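Local coordinates for protein argonaute (Methanocaldococcus jannaschii, PDB 5G5S) that uses short single-stranded DNA guides to bind complementary target strands and slice the target DNA, and may defend the cell against invading genetic elements, at residues Thr300-Glu305 against Ser616-Asp621; Ala430-Lys435 against Ile446-Leu451; Tyr501-Asp506 against Lys565-Leu570. One frame throughout, in Å; residues are numbered along the deposited sequence.

Overall arrangement
Interactions 1 and 3 lie in the same large mixed sheet. Interaction 3 pairs two parallel strands of the PIWI domain, one of which ends at D506, an active-site aspartate by similarity. Interaction 1 lies where strand 302-308 meets strand 614-618; the nearest atoms of the two contacts are about 14 Å apart. Interaction 2 belongs to a separate four-stranded parallel sheet in the Mid domain, close to the residues that receive the 5'-phosphorylated end of the guide. It lies about 33 Å, centre to centre, from interaction 3 and about 45 Å from interaction 1. In interaction 1 the K302 side chain is about 13 Å from the bound magnesium.

Interaction 1: Thr300-Glu305 against Ser616-Asp621; sequences TPKELE and SVFGND
L304 and F618 meet where strands 302-308 and 614-618 of the mixed sheet diverge. The short strand segments run at 135° to each other, and side chains bridge them. Even the nearest CA atoms, of E305 and S616, are 6.7 Å apart. One hydrogen bond joins the two segments: S616 OG to the backbone O of E305, 2.6 Å. The hydroxyl approaches with a C=O...O angle of 147°. S616 OG is anti to its own backbone N (chi1 -166°), which places it toward E305 O and against L304.

L304 can be followed from CB outward. CB carries the side chain toward the 616-618 strand. CG then comes to 3.3 Å from S616 OG, and CD2 lies equally near that oxygen, with S616 CB a little farther off. The leucine packs against the hydroxyl that bonds E305 O. The other branch, CD1, meets CD1 of F618 at 4.0 Å, at the edge of the ring and near its plane. CD2 lies mainly on the serine and CD1 mainly on the ring edge, though each also comes near the other residue.

K302 adds the aliphatic part of its chain. Its CG lies 3.7 Å from F618 CE1, an oblique approach to the ring. The lysine then bends at chi2 and chi4, and NZ returns to its own strand to bond E303 O at 2.8 Å.

Beyond S616-F618 the chain makes a type I' turn, F618 to D621, which leads into strand 621-625. The backbones of K302 and L304 bond strand 7-12 at I12 and Y10, and K302 also bonds A14. F618 touches I12 and A14, stacks on H147 and meets Y152 edge-to-face, so strands 134-147 and 150-163 adjoin this part of the sheet.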
ATOM      1  N   THR A 300      15.171  17.540 -22.494  1.00 88.71           N
ATOM      2  CA  THR A 300      15.172  16.114 -22.843  1.00 87.46           C
ATOM      3  C   THR A 300      15.017  15.204 -21.597  1.00 88.36           C
ATOM      4  O   THR A 300      15.799  15.349 -20.653  1.00 87.44           O
ATOM      5  CB  THR A 300      16.452  15.759 -23.642  1.00 97.91           C
ATOM      6  OG1 THR A 300      16.951  16.907 -24.339  1.00101.59           O
ATOM      7  CG2 THR A 300      16.234  14.609 -24.615  1.00 95.34           C
ATOM      8  N   PRO A 301      14.056  14.244 -21.569  1.00 82.65           N
ATOM      9  CA  PRO A 301      13.973  13.345 -20.401  1.00 80.02           C
ATOM     10  C   PRO A 301      15.113  12.320 -20.416  1.00 85.29           C
ATOM     11  O   PRO A 301      15.639  12.018 -21.485  1.00 87.55           O
ATOM     12  CB  PRO A 301      12.582  12.710 -20.527  1.00 80.09           C
ATOM     13  CG  PRO A 301      12.246  12.792 -21.970  1.00 85.44           C
ATOM     14  CD  PRO A 301      13.052  13.900 -22.595  1.00 83.87           C
ATOM     15  N   LYS A 302      15.543  11.848 -19.238  1.00 80.76           N
ATOM     16  CA  LYS A 302      16.642  10.887 -19.144  1.00 81.09           C
ATOM     17  C   LYS A 302      16.284   9.530 -19.759  1.00 84.41           C
ATOM     18  O   LYS A 302      15.241   8.954 -19.454  1.00 81.98           O
ATOM     19  CB  LYS A 302      17.138  10.734 -17.681  1.00 82.14           C
ATOM     20  CG  LYS A 302      18.327   9.769 -17.442  1.00 89.82           C
ATOM     21  CD  LYS A 302      19.633  10.204 -18.124  1.00101.55           C
ATOM     22  CE  LYS A 302      20.839   9.396 -17.695  1.00105.91           C
ATOM     23  NZ  LYS A 302      20.966   8.120 -18.446  1.00112.66           N
ATOM     24  N   GLU A 303      17.157   9.036 -20.634  1.00 82.23           N
ATOM     25  CA  GLU A 303      16.972   7.720 -21.225  1.00 81.08           C
ATOM     26  C   GLU A 303      17.730   6.737 -20.342  1.00 81.20           C
ATOM     27  O   GLU A 303      18.896   6.965 -20.014  1.00 81.80           O
ATOM     28  CB  GLU A 303      17.457   7.685 -22.674  1.00 85.52           C
ATOM     29  CG  GLU A 303      16.559   6.848 -23.565  1.00 94.93           C
ATOM     30  CD  GLU A 303      16.797   7.010 -25.054  1.00119.07           C
ATOM     31  OE1 GLU A 303      17.965   6.888 -25.499  1.00111.51           O
ATOM     32  OE2 GLU A 303      15.804   7.243 -25.780  1.00112.15           O
ATOM     33  N   LEU A 304      17.051   5.671 -19.930  1.00 73.99           N
ATOM     34  CA  LEU A 304      17.599   4.679 -19.023  1.00 72.74           C
ATOM     35  C   LEU A 304      17.465   3.257 -19.557  1.00 76.63           C
ATOM     36  O   LEU A 304      16.437   2.926 -20.148  1.00 76.04           O
ATOM     37  CB  LEU A 304      16.841   4.811 -17.683  1.00 70.03           C
ATOM     38  CG  LEU A 304      17.486   4.254 -16.433  1.00 73.01           C
ATOM     39  CD1 LEU A 304      18.864   4.875 -16.193  1.00 75.54           C
ATOM     40  CD2 LEU A 304      16.578   4.474 -15.234  1.00 70.60           C
ATOM     41  N   GLU A 305      18.486   2.411 -19.297  1.00 73.32           N
ATOM     42  CA  GLU A 305      18.516   0.996 -19.676  1.00 73.09           C
ATOM     43  C   GLU A 305      17.798   0.164 -18.598  1.00 74.71           C
ATOM     44  O   GLU A 305      18.099   0.297 -17.411  1.00 72.38           O
ATOM     45  CB  GLU A 305      19.959   0.509 -19.865  1.00 76.78           C
ATOM     46  CG  GLU A 305      20.628   1.007 -21.135  1.00 88.70           C
ATOM     47  CD  GLU A 305      22.058   0.537 -21.317  1.00116.89           C
ATOM     48  OE1 GLU A 305      22.884   0.754 -20.399  1.00119.92           O
ATOM     49  OE2 GLU A 305      22.361  -0.028 -22.392  1.00117.42           O
ATOM     50  N   SER A 616      15.052  -0.999 -13.321  1.00 62.83           N
ATOM     51  CA  SER A 616      16.303  -0.263 -13.524  1.00 62.82           C
ATOM     52  C   SER A 616      16.779   0.377 -12.214  1.00 67.58           C
ATOM     53  O   SER A 616      16.102   0.250 -11.191  1.00 65.75           O
ATOM     54  CB  SER A 616      16.158   0.767 -14.639  1.00 65.41           C
ATOM     55  OG  SER A 616      17.426   1.250 -15.043  1.00 70.92           O
ATOM     56  N   VAL A 617      17.987   0.980 -12.221  1.00 65.40           N
ATOM     57  CA  VAL A 617      18.589   1.625 -11.051  1.00 63.93           C
ATOM     58  C   VAL A 617      18.952   3.070 -11.423  1.00 69.79           C
ATOM     59  O   VAL A 617      19.700   3.292 -12.371  1.00 70.70           O
ATOM     60  CB  VAL A 617      19.807   0.832 -10.477  1.00 67.34           C
ATOM     61  CG1 VAL A 617      20.510   1.608  -9.362  1.00 67.37           C
ATOM     62  CG2 VAL A 617      19.396  -0.553  -9.978  1.00 65.83           C
ATOM     63  N   PHE A 618      18.399   4.048 -10.696  1.00 65.51           N
ATOM     64  CA  PHE A 618      18.705   5.449 -10.955  1.00 65.24           C
ATOM     65  C   PHE A 618      19.245   6.094  -9.678  1.00 71.67           C
ATOM     66  O   PHE A 618      18.502   6.244  -8.696  1.00 69.87           O
ATOM     67  CB  PHE A 618      17.487   6.194 -11.522  1.00 64.90           C
ATOM     68  CG  PHE A 618      17.813   7.545 -12.110  1.00 66.28           C
ATOM     69  CD1 PHE A 618      18.537   7.652 -13.294  1.00 69.68           C
ATOM     70  CD2 PHE A 618      17.374   8.712 -11.496  1.00 67.66           C
ATOM     71  CE1 PHE A 618      18.829   8.903 -13.845  1.00 72.40           C
ATOM     72  CE2 PHE A 618      17.678   9.962 -12.037  1.00 72.25           C
ATOM     73  CZ  PHE A 618      18.408  10.050 -13.207  1.00 72.13           C
ATOM     74  N   GLY A 619      20.545   6.410  -9.699  1.00 70.47           N
ATOM     75  CA  GLY A 619      21.288   6.992  -8.582  1.00 70.73           C
ATOM     76  C   GLY A 619      21.034   6.292  -7.262  1.00 73.38           C
ATOM     77  O   GLY A 619      20.572   6.918  -6.298  1.00 74.07           O
ATOM     78  N   ASN A 620      21.288   4.975  -7.232  1.00 67.42           N
ATOM     79  CA  ASN A 620      21.041   4.094  -6.070  1.00 65.18           C
ATOM     80  C   ASN A 620      19.579   3.667  -5.819  1.00 63.79           C
ATOM     81  O   ASN A 620      19.352   2.814  -4.971  1.00 62.01           O
ATOM     82  CB  ASN A 620      21.767   4.554  -4.787  1.00 64.58           C
ATOM     83  CG  ASN A 620      23.252   4.776  -4.981  1.00 98.02           C
ATOM     84  OD1 ASN A 620      23.788   5.840  -4.647  1.00 99.40           O
ATOM     85  ND2 ASN A 620      23.945   3.796  -5.564  1.00 86.33           N
ATOM     86  N   ASP A 621      18.595   4.225  -6.552  1.00 59.90           N
ATOM     87  CA  ASP A 621      17.190   3.813  -6.375  1.00 58.45           C
ATOM     88  C   ASP A 621      16.785   2.806  -7.431  1.00 62.27           C
ATOM     89  O   ASP A 621      17.059   3.005  -8.606  1.00 63.35           O
ATOM     90  CB  ASP A 621      16.210   5.001  -6.452  1.00 59.86           C
ATOM     91  CG  ASP A 621      16.311   6.058  -5.373  1.00 68.77           C
ATOM     92  OD1 ASP A 621      16.748   5.723  -4.243  1.00 71.87           O
ATOM     93  OD2 ASP A 621      15.889   7.206  -5.633  1.00 69.44           O
TER

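Interaction 2: Ala430-Lys435 against Ile446-Leu451; sequences ALIIGK and ILKKQL
I432 and A430 of strand 428-434 pack on helix 442-452 within a beta-alpha-beta unit of the Mid domain. The helix segment runs nearly antiparallel to the strand, at 164°, and their axes come within 10.6 Å. No hydrogen bond joins the two segments. The contact is made by buried side chains.

I432 carries most of it. Its CG1 is anti to the carbonyl carbon (chi1 -59°), and a near-extended chi2 (150°) carries CD1 on to the helix. CD1 touches L447 and K448 on one turn and L451 on the next. I432 CD1 lies 3.8 Å from both L447 CD2 and K448 CG. L451 CD2 is 3.9 Å from the same I432 CD1. CG1 also lies against L447 CD2. L451 CD2 has a second partner, A430 CB, at 3.8 Å. The small alanine and the longer isoleucine, two residues apart, point to the same side of the strand.

K448 gives only its carbon chain to I432. Its chain bends at chi3, and NZ is hydrogen-bonded to N460 OD1. K448 also lies close to Q459, a ligand of a divalent metal in a structure of this protein, and to K485, which is inferred to bind it too. Q459 and N460 belong to the region that binds the 5'-phosphorylated end of the guide.

A strand followed by an antiparallel helix and a parallel strand, 456-462, is the beta-alpha-beta crossover of a Rossmann-like Mid domain.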
ATOM      1  N   ALA A 430     -19.408 -18.164   2.462  1.00 82.87           N
ATOM      2  CA  ALA A 430     -20.533 -17.454   1.864  1.00 83.30           C
ATOM      3  C   ALA A 430     -20.133 -16.875   0.520  1.00 82.08           C
ATOM      4  O   ALA A 430     -19.150 -16.154   0.432  1.00 77.95           O
ATOM      5  CB  ALA A 430     -21.051 -16.369   2.793  1.00 84.96           C
ATOM      6  N   LEU A 431     -20.866 -17.237  -0.535  1.00 79.50           N
ATOM      7  CA  LEU A 431     -20.615 -16.716  -1.873  1.00 77.57           C
ATOM      8  C   LEU A 431     -21.650 -15.622  -2.112  1.00 81.91           C
ATOM      9  O   LEU A 431     -22.852 -15.892  -2.116  1.00 83.01           O
ATOM     10  CB  LEU A 431     -20.697 -17.836  -2.927  1.00 78.78           C
ATOM     11  CG  LEU A 431     -20.436 -17.451  -4.385  1.00 82.42           C
ATOM     12  CD1 LEU A 431     -18.957 -17.146  -4.631  1.00 79.73           C
ATOM     13  CD2 LEU A 431     -20.919 -18.544  -5.327  1.00 85.79           C
ATOM     14  N   ILE A 432     -21.178 -14.375  -2.210  1.00 77.74           N
ATOM     15  CA  ILE A 432     -22.024 -13.201  -2.395  1.00 78.98           C
ATOM     16  C   ILE A 432     -22.086 -12.829  -3.885  1.00 84.62           C
ATOM     17  O   ILE A 432     -21.055 -12.535  -4.498  1.00 80.81           O
ATOM     18  CB  ILE A 432     -21.554 -12.017  -1.489  1.00 80.32           C
ATOM     19  CG1 ILE A 432     -21.570 -12.388   0.008  1.00 79.98           C
ATOM     20  CG2 ILE A 432     -22.359 -10.740  -1.750  1.00 83.35           C
ATOM     21  CD1 ILE A 432     -20.494 -11.621   0.845  1.00 73.51           C
ATOM     22  N   ILE A 433     -23.307 -12.859  -4.456  1.00 85.81           N
ATOM     23  CA  ILE A 433     -23.577 -12.481  -5.845  1.00 87.42           C
ATOM     24  C   ILE A 433     -24.237 -11.093  -5.802  1.00 90.63           C
ATOM     25  O   ILE A 433     -25.368 -10.946  -5.320  1.00 90.82           O
ATOM     26  CB  ILE A 433     -24.459 -13.531  -6.597  1.00 94.33           C
ATOM     27  CG1 ILE A 433     -24.111 -15.016  -6.245  1.00 94.72           C
ATOM     28  CG2 ILE A 433     -24.513 -13.260  -8.113  1.00 96.26           C
ATOM     29  CD1 ILE A 433     -22.744 -15.547  -6.692  1.00100.20           C
ATOM     30  N   GLY A 434     -23.497 -10.089  -6.258  1.00 86.04           N
ATOM     31  CA  GLY A 434     -23.954  -8.706  -6.260  1.00 87.73           C
ATOM     32  C   GLY A 434     -23.979  -8.045  -7.619  1.00 93.61           C
ATOM     33  O   GLY A 434     -23.781  -8.704  -8.643  1.00 93.56           O
ATOM     34  N   LYS A 435     -24.233  -6.729  -7.625  1.00 92.22           N
ATOM     35  CA  LYS A 435     -24.311  -5.903  -8.834  1.00 94.42           C
ATOM     36  C   LYS A 435     -23.579  -4.561  -8.683  1.00 98.41           C
ATOM     37  O   LYS A 435     -23.265  -4.164  -7.558  1.00 97.15           O
ATOM     38  CB  LYS A 435     -25.775  -5.714  -9.297  1.00101.19           C
ATOM     39  CG  LYS A 435     -26.712  -5.086  -8.270  1.00113.98           C
ATOM     40  CD  LYS A 435     -27.930  -4.462  -8.932  1.00128.15           C
ATOM     41  CE  LYS A 435     -27.781  -2.967  -9.095  1.00139.50           C
ATOM     42  NZ  LYS A 435     -29.010  -2.349  -9.649  1.00150.65           N
ATOM     43  N   ILE A 446     -19.098  -4.373   3.806  1.00 76.85           N
ATOM     44  CA  ILE A 446     -19.737  -4.335   5.132  1.00 79.62           C
ATOM     45  C   ILE A 446     -20.294  -5.723   5.431  1.00 82.65           C
ATOM     46  O   ILE A 446     -20.100  -6.227   6.535  1.00 82.51           O
ATOM     47  CB  ILE A 446     -20.810  -3.198   5.254  1.00 86.86           C
ATOM     48  CG1 ILE A 446     -20.160  -1.799   5.294  1.00 88.06           C
ATOM     49  CG2 ILE A 446     -21.777  -3.389   6.438  1.00 90.87           C
ATOM     50  CD1 ILE A 446     -19.027  -1.638   6.328  1.00100.62           C
ATOM     51  N   LEU A 447     -20.928  -6.357   4.418  1.00 79.26           N
ATOM     52  CA  LEU A 447     -21.488  -7.702   4.518  1.00 79.32           C
ATOM     53  C   LEU A 447     -20.412  -8.738   4.837  1.00 79.62           C
ATOM     54  O   LEU A 447     -20.606  -9.524   5.748  1.00 80.82           O
ATOM     55  CB  LEU A 447     -22.297  -8.087   3.256  1.00 80.01           C
ATOM     56  CG  LEU A 447     -23.126  -9.393   3.345  1.00 85.84           C
ATOM     57  CD1 LEU A 447     -24.253  -9.270   4.353  1.00 89.63           C
ATOM     58  CD2 LEU A 447     -23.678  -9.794   1.992  1.00 87.25           C
ATOM     59  N   LYS A 448     -19.267  -8.703   4.139  1.00 73.58           N
ATOM     60  CA  LYS A 448     -18.151  -9.635   4.366  1.00 70.19           C
ATOM     61  C   LYS A 448     -17.588  -9.572   5.786  1.00 72.92           C
ATOM     62  O   LYS A 448     -17.369 -10.614   6.416  1.00 72.70           O
ATOM     63  CB  LYS A 448     -17.032  -9.401   3.359  1.00 68.10           C
ATOM     64  CG  LYS A 448     -17.400  -9.793   1.942  1.00 72.27           C
ATOM     65  CD  LYS A 448     -16.156 -10.032   1.086  1.00 75.36           C
ATOM     66  CE  LYS A 448     -15.392  -8.784   0.731  1.00 73.98           C
ATOM     67  NZ  LYS A 448     -14.321  -9.082  -0.257  1.00 84.89           N
ATOM     68  N   LYS A 449     -17.341  -8.345   6.259  1.00 68.57           N
ATOM     69  CA  LYS A 449     -16.798  -8.027   7.571  1.00 69.22           C
ATOM     70  C   LYS A 449     -17.692  -8.580   8.692  1.00 76.80           C
ATOM     71  O   LYS A 449     -17.210  -9.344   9.527  1.00 75.89           O
ATOM     72  CB  LYS A 449     -16.592  -6.508   7.685  1.00 70.92           C
ATOM     73  CG  LYS A 449     -15.975  -6.032   8.987  1.00 72.56           C
ATOM     74  CD  LYS A 449     -15.748  -4.537   8.947  1.00 83.35           C
ATOM     75  CE  LYS A 449     -16.931  -3.708   9.387  1.00 92.09           C
ATOM     76  NZ  LYS A 449     -16.792  -2.291   8.955  1.00 99.50           N
ATOM     77  N   GLN A 450     -18.984  -8.214   8.674  1.00 78.37           N
ATOM     78  CA  GLN A 450     -20.012  -8.640   9.635  1.00 83.19           C
ATOM     79  C   GLN A 450     -20.284 -10.144   9.590  1.00 88.59           C
ATOM     80  O   GLN A 450     -20.680 -10.723  10.603  1.00 91.74           O
ATOM     81  CB  GLN A 450     -21.317  -7.849   9.437  1.00 87.66           C
ATOM     82  CG  GLN A 450     -21.226  -6.387   9.875  1.00108.53           C
ATOM     83  CD  GLN A 450     -22.576  -5.731  10.049  1.00132.36           C
ATOM     84  OE1 GLN A 450     -23.540  -6.001   9.323  1.00129.23           O
ATOM     85  NE2 GLN A 450     -22.665  -4.826  11.015  1.00127.55           N
ATOM     86  N   LEU A 451     -20.099 -10.759   8.409  1.00 83.06           N
ATOM     87  CA  LEU A 451     -20.239 -12.192   8.156  1.00 83.31           C
ATOM     88  C   LEU A 451     -19.099 -12.916   8.878  1.00 86.38           C
ATOM     89  O   LEU A 451     -19.344 -13.940   9.506  1.00 88.66           O
ATOM     90  CB  LEU A 451     -20.144 -12.452   6.639  1.00 81.20           C
ATOM     91  CG  LEU A 451     -21.247 -13.240   5.919  1.00 87.60           C
ATOM     92  CD1 LEU A 451     -22.617 -12.992   6.498  1.00 91.43           C
ATOM     93  CD2 LEU A 451     -21.246 -12.910   4.445  1.00 87.65           C
TER

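Interaction 3: Tyr501-Asp506 against Lys565-Leu570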
ATOM      1  N   TYR A 501      13.017 -16.550   5.906  1.00 60.61           N
ATOM      2  CA  TYR A 501      11.809 -15.734   5.975  1.00 58.16           C
ATOM      3  C   TYR A 501      11.947 -14.454   5.203  1.00 58.46           C
ATOM      4  O   TYR A 501      13.010 -13.835   5.186  1.00 57.61           O
ATOM      5  CB  TYR A 501      11.451 -15.360   7.430  1.00 58.97           C
ATOM      6  CG  TYR A 501      11.237 -16.536   8.352  1.00 64.33           C
ATOM      7  CD1 TYR A 501      10.318 -17.540   8.035  1.00 68.61           C
ATOM      8  CD2 TYR A 501      11.903 -16.620   9.573  1.00 65.50           C
ATOM      9  CE1 TYR A 501      10.115 -18.628   8.886  1.00 72.90           C
ATOM     10  CE2 TYR A 501      11.689 -17.689  10.442  1.00 68.25           C
ATOM     11  CZ  TYR A 501      10.800 -18.696  10.089  1.00 82.29           C
ATOM     12  OH  TYR A 501      10.585 -19.759  10.935  1.00 92.09           O
ATOM     13  N   ILE A 502      10.853 -14.062   4.566  1.00 54.47           N
ATOM     14  CA  ILE A 502      10.660 -12.792   3.895  1.00 52.77           C
ATOM     15  C   ILE A 502       9.462 -12.239   4.649  1.00 55.66           C
ATOM     16  O   ILE A 502       8.413 -12.898   4.718  1.00 54.36           O
ATOM     17  CB  ILE A 502      10.462 -12.889   2.372  1.00 56.39           C
ATOM     18  CG1 ILE A 502      11.790 -13.333   1.699  1.00 57.23           C
ATOM     19  CG2 ILE A 502       9.957 -11.521   1.825  1.00 55.10           C
ATOM     20  CD1 ILE A 502      11.643 -13.921   0.290  1.00 65.15           C
ATOM     21  N   MET A 503       9.679 -11.104   5.340  1.00 51.09           N
ATOM     22  CA  MET A 503       8.669 -10.542   6.207  1.00 50.31           C
ATOM     23  C   MET A 503       8.232  -9.152   5.754  1.00 53.89           C
ATOM     24  O   MET A 503       9.042  -8.236   5.671  1.00 53.57           O
ATOM     25  CB  MET A 503       9.163 -10.556   7.663  1.00 52.33           C
ATOM     26  CG  MET A 503       9.306 -11.946   8.254  1.00 56.50           C
ATOM     27  SD  MET A 503       9.805 -11.868   9.990  1.00 62.33           S
ATOM     28  CE  MET A 503       9.891 -13.604  10.418  1.00 59.92           C
ATOM     29  N   GLY A 504       6.956  -9.043   5.422  1.00 50.32           N
ATOM     30  CA  GLY A 504       6.322  -7.800   5.023  1.00 50.68           C
ATOM     31  C   GLY A 504       5.849  -7.095   6.268  1.00 56.78           C
ATOM     32  O   GLY A 504       5.175  -7.692   7.100  1.00 55.56           O
ATOM     33  N   LEU A 505       6.236  -5.845   6.428  1.00 57.50           N
ATOM     34  CA  LEU A 505       5.905  -5.114   7.632  1.00 60.21           C
ATOM     35  C   LEU A 505       5.243  -3.800   7.321  1.00 67.42           C
ATOM     36  O   LEU A 505       5.672  -3.094   6.422  1.00 68.32           O
ATOM     37  CB  LEU A 505       7.206  -4.919   8.473  1.00 60.63           C
ATOM     38  CG  LEU A 505       7.134  -4.105   9.772  1.00 65.76           C
ATOM     39  CD1 LEU A 505       6.208  -4.749  10.791  1.00 65.93           C
ATOM     40  CD2 LEU A 505       8.504  -3.932  10.364  1.00 69.10           C
ATOM     41  N   ASP A 506       4.174  -3.494   8.060  1.00 66.92           N
ATOM     42  CA  ASP A 506       3.424  -2.246   8.024  1.00 68.68           C
ATOM     43  C   ASP A 506       3.156  -1.861   9.486  1.00 75.31           C
ATOM     44  O   ASP A 506       2.752  -2.707  10.282  1.00 73.39           O
ATOM     45  CB  ASP A 506       2.120  -2.381   7.233  1.00 71.37           C
ATOM     46  CG  ASP A 506       1.431  -1.043   6.973  1.00 91.97           C
ATOM     47  OD1 ASP A 506       0.854  -0.467   7.934  1.00 96.20           O
ATOM     48  OD2 ASP A 506       1.462  -0.574   5.815  1.00 99.77           O
ATOM     49  N   LYS A 565      19.109 -17.695  11.347  1.00 62.55           N
ATOM     50  CA  LYS A 565      18.261 -17.497  10.192  1.00 60.85           C
ATOM     51  C   LYS A 565      18.773 -16.385   9.295  1.00 64.68           C
ATOM     52  O   LYS A 565      19.566 -15.547   9.720  1.00 63.28           O
ATOM     53  CB  LYS A 565      16.829 -17.145  10.659  1.00 61.65           C
ATOM     54  CG  LYS A 565      16.098 -18.223  11.477  1.00 66.06           C
ATOM     55  CD  LYS A 565      15.717 -19.474  10.673  1.00 74.00           C
ATOM     56  CE  LYS A 565      15.146 -20.575  11.534  1.00 82.68           C
ATOM     57  NZ  LYS A 565      13.761 -20.269  11.977  1.00 87.52           N
ATOM     58  N   ASN A 566      18.302 -16.389   8.039  1.00 61.43           N
ATOM     59  CA  ASN A 566      18.539 -15.359   7.038  1.00 59.29           C
ATOM     60  C   ASN A 566      17.155 -14.808   6.757  1.00 61.95           C
ATOM     61  O   ASN A 566      16.314 -15.516   6.210  1.00 61.87           O
ATOM     62  CB  ASN A 566      19.214 -15.913   5.771  1.00 57.11           C
ATOM     63  CG  ASN A 566      19.731 -14.808   4.885  1.00 66.93           C
ATOM     64  OD1 ASN A 566      19.437 -13.622   5.080  1.00 60.52           O
ATOM     65  ND2 ASN A 566      20.538 -15.153   3.912  1.00 65.34           N
ATOM     66  N   ILE A 567      16.886 -13.586   7.252  1.00 58.10           N
ATOM     67  CA  ILE A 567      15.580 -12.917   7.202  1.00 55.83           C
ATOM     68  C   ILE A 567      15.672 -11.611   6.457  1.00 58.97           C
ATOM     69  O   ILE A 567      16.551 -10.795   6.735  1.00 59.72           O
ATOM     70  CB  ILE A 567      14.994 -12.706   8.645  1.00 58.64           C
ATOM     71  CG1 ILE A 567      14.883 -14.045   9.416  1.00 60.65           C
ATOM     72  CG2 ILE A 567      13.637 -11.999   8.625  1.00 56.58           C
ATOM     73  CD1 ILE A 567      14.989 -13.890  10.897  1.00 67.78           C
ATOM     74  N   LEU A 568      14.729 -11.400   5.529  1.00 54.23           N
ATOM     75  CA  LEU A 568      14.623 -10.177   4.750  1.00 52.11           C
ATOM     76  C   LEU A 568      13.325  -9.473   5.144  1.00 53.75           C
ATOM     77  O   LEU A 568      12.263 -10.081   5.055  1.00 52.04           O
ATOM     78  CB  LEU A 568      14.660 -10.484   3.229  1.00 51.30           C
ATOM     79  CG  LEU A 568      14.350  -9.312   2.264  1.00 53.99           C
ATOM     80  CD1 LEU A 568      15.431  -8.251   2.303  1.00 53.67           C
ATOM     81  CD2 LEU A 568      14.104  -9.792   0.840  1.00 53.32           C
ATOM     82  N   PHE A 569      13.420  -8.209   5.611  1.00 50.87           N
ATOM     83  CA  PHE A 569      12.257  -7.383   5.962  1.00 50.44           C
ATOM     84  C   PHE A 569      11.947  -6.387   4.856  1.00 54.08           C
ATOM     85  O   PHE A 569      12.837  -5.726   4.317  1.00 52.92           O
ATOM     86  CB  PHE A 569      12.427  -6.630   7.285  1.00 52.38           C
ATOM     87  CG  PHE A 569      12.313  -7.495   8.514  1.00 53.70           C
ATOM     88  CD1 PHE A 569      13.441  -8.089   9.075  1.00 55.57           C
ATOM     89  CD2 PHE A 569      11.087  -7.667   9.152  1.00 54.23           C
ATOM     90  CE1 PHE A 569      13.336  -8.861  10.229  1.00 56.78           C
ATOM     91  CE2 PHE A 569      10.985  -8.447  10.302  1.00 56.29           C
ATOM     92  CZ  PHE A 569      12.103  -9.058  10.821  1.00 54.66           C
ATOM     93  N   LEU A 570      10.667  -6.284   4.536  1.00 51.01           N
ATOM     94  CA  LEU A 570      10.141  -5.388   3.522  1.00 51.65           C
ATOM     95  C   LEU A 570       9.277  -4.358   4.237  1.00 58.29           C
ATOM     96  O   LEU A 570       8.346  -4.716   4.976  1.00 56.51           O
ATOM     97  CB  LEU A 570       9.287  -6.212   2.546  1.00 52.12           C
ATOM     98  CG  LEU A 570       9.899  -6.861   1.296  1.00 56.41           C
ATOM     99  CD1 LEU A 570      11.326  -7.303   1.464  1.00 54.95           C
ATOM    100  CD2 LEU A 570       9.028  -7.973   0.789  1.00 62.10           C
TER
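M503 and F569 lie side by side on one face of a parallel strand pair, with Y501 and I567 beside them. M503 CG is anti to the carbonyl carbon (chi1 -68°), and the chain is extended beyond CG. F569 CG is set alike (chi1 -74°), toward M503. SD comes 3.6 Å from F569 CE2 and 4.3 Å from the ring centroid, in an oblique Met-aromatic contact. M503 CB rests against CD2 and CE2 of the same ring, while SD also meets I567 CG2.

Y501 runs alongside I567, pointing the same way. I567 CG1 sits at the edge of the tyrosine ring, 3.9 Å from CD2. K565 reaches this ring with a chain bent at chi2 and chi4. Its NZ makes a weak 3.4 Å hydrogen bond to Y501 OH and a firmer one to D561 O.

On the opposite face, I502 CG2 packs on L570 CD2 at 3.8 Å, the side chains crossing obliquely. L570 CB also lies near G504 CA.

The backbones are joined by a parallel ladder. L568 N binds Y501 O, M503 N binds L568 O at 2.8 Å, L570 N binds M503 O, and L505 N binds L570 O.

Strand 517-525 pairs with the other edge of 501-506, and 593-600 with the other edge of 566-571. Helix 547-556 covers M503, L505 and F569. The 501-506 strand ends at D506, close to D690; both are active-site residues by similarity in this RNase H-like PIWI fold.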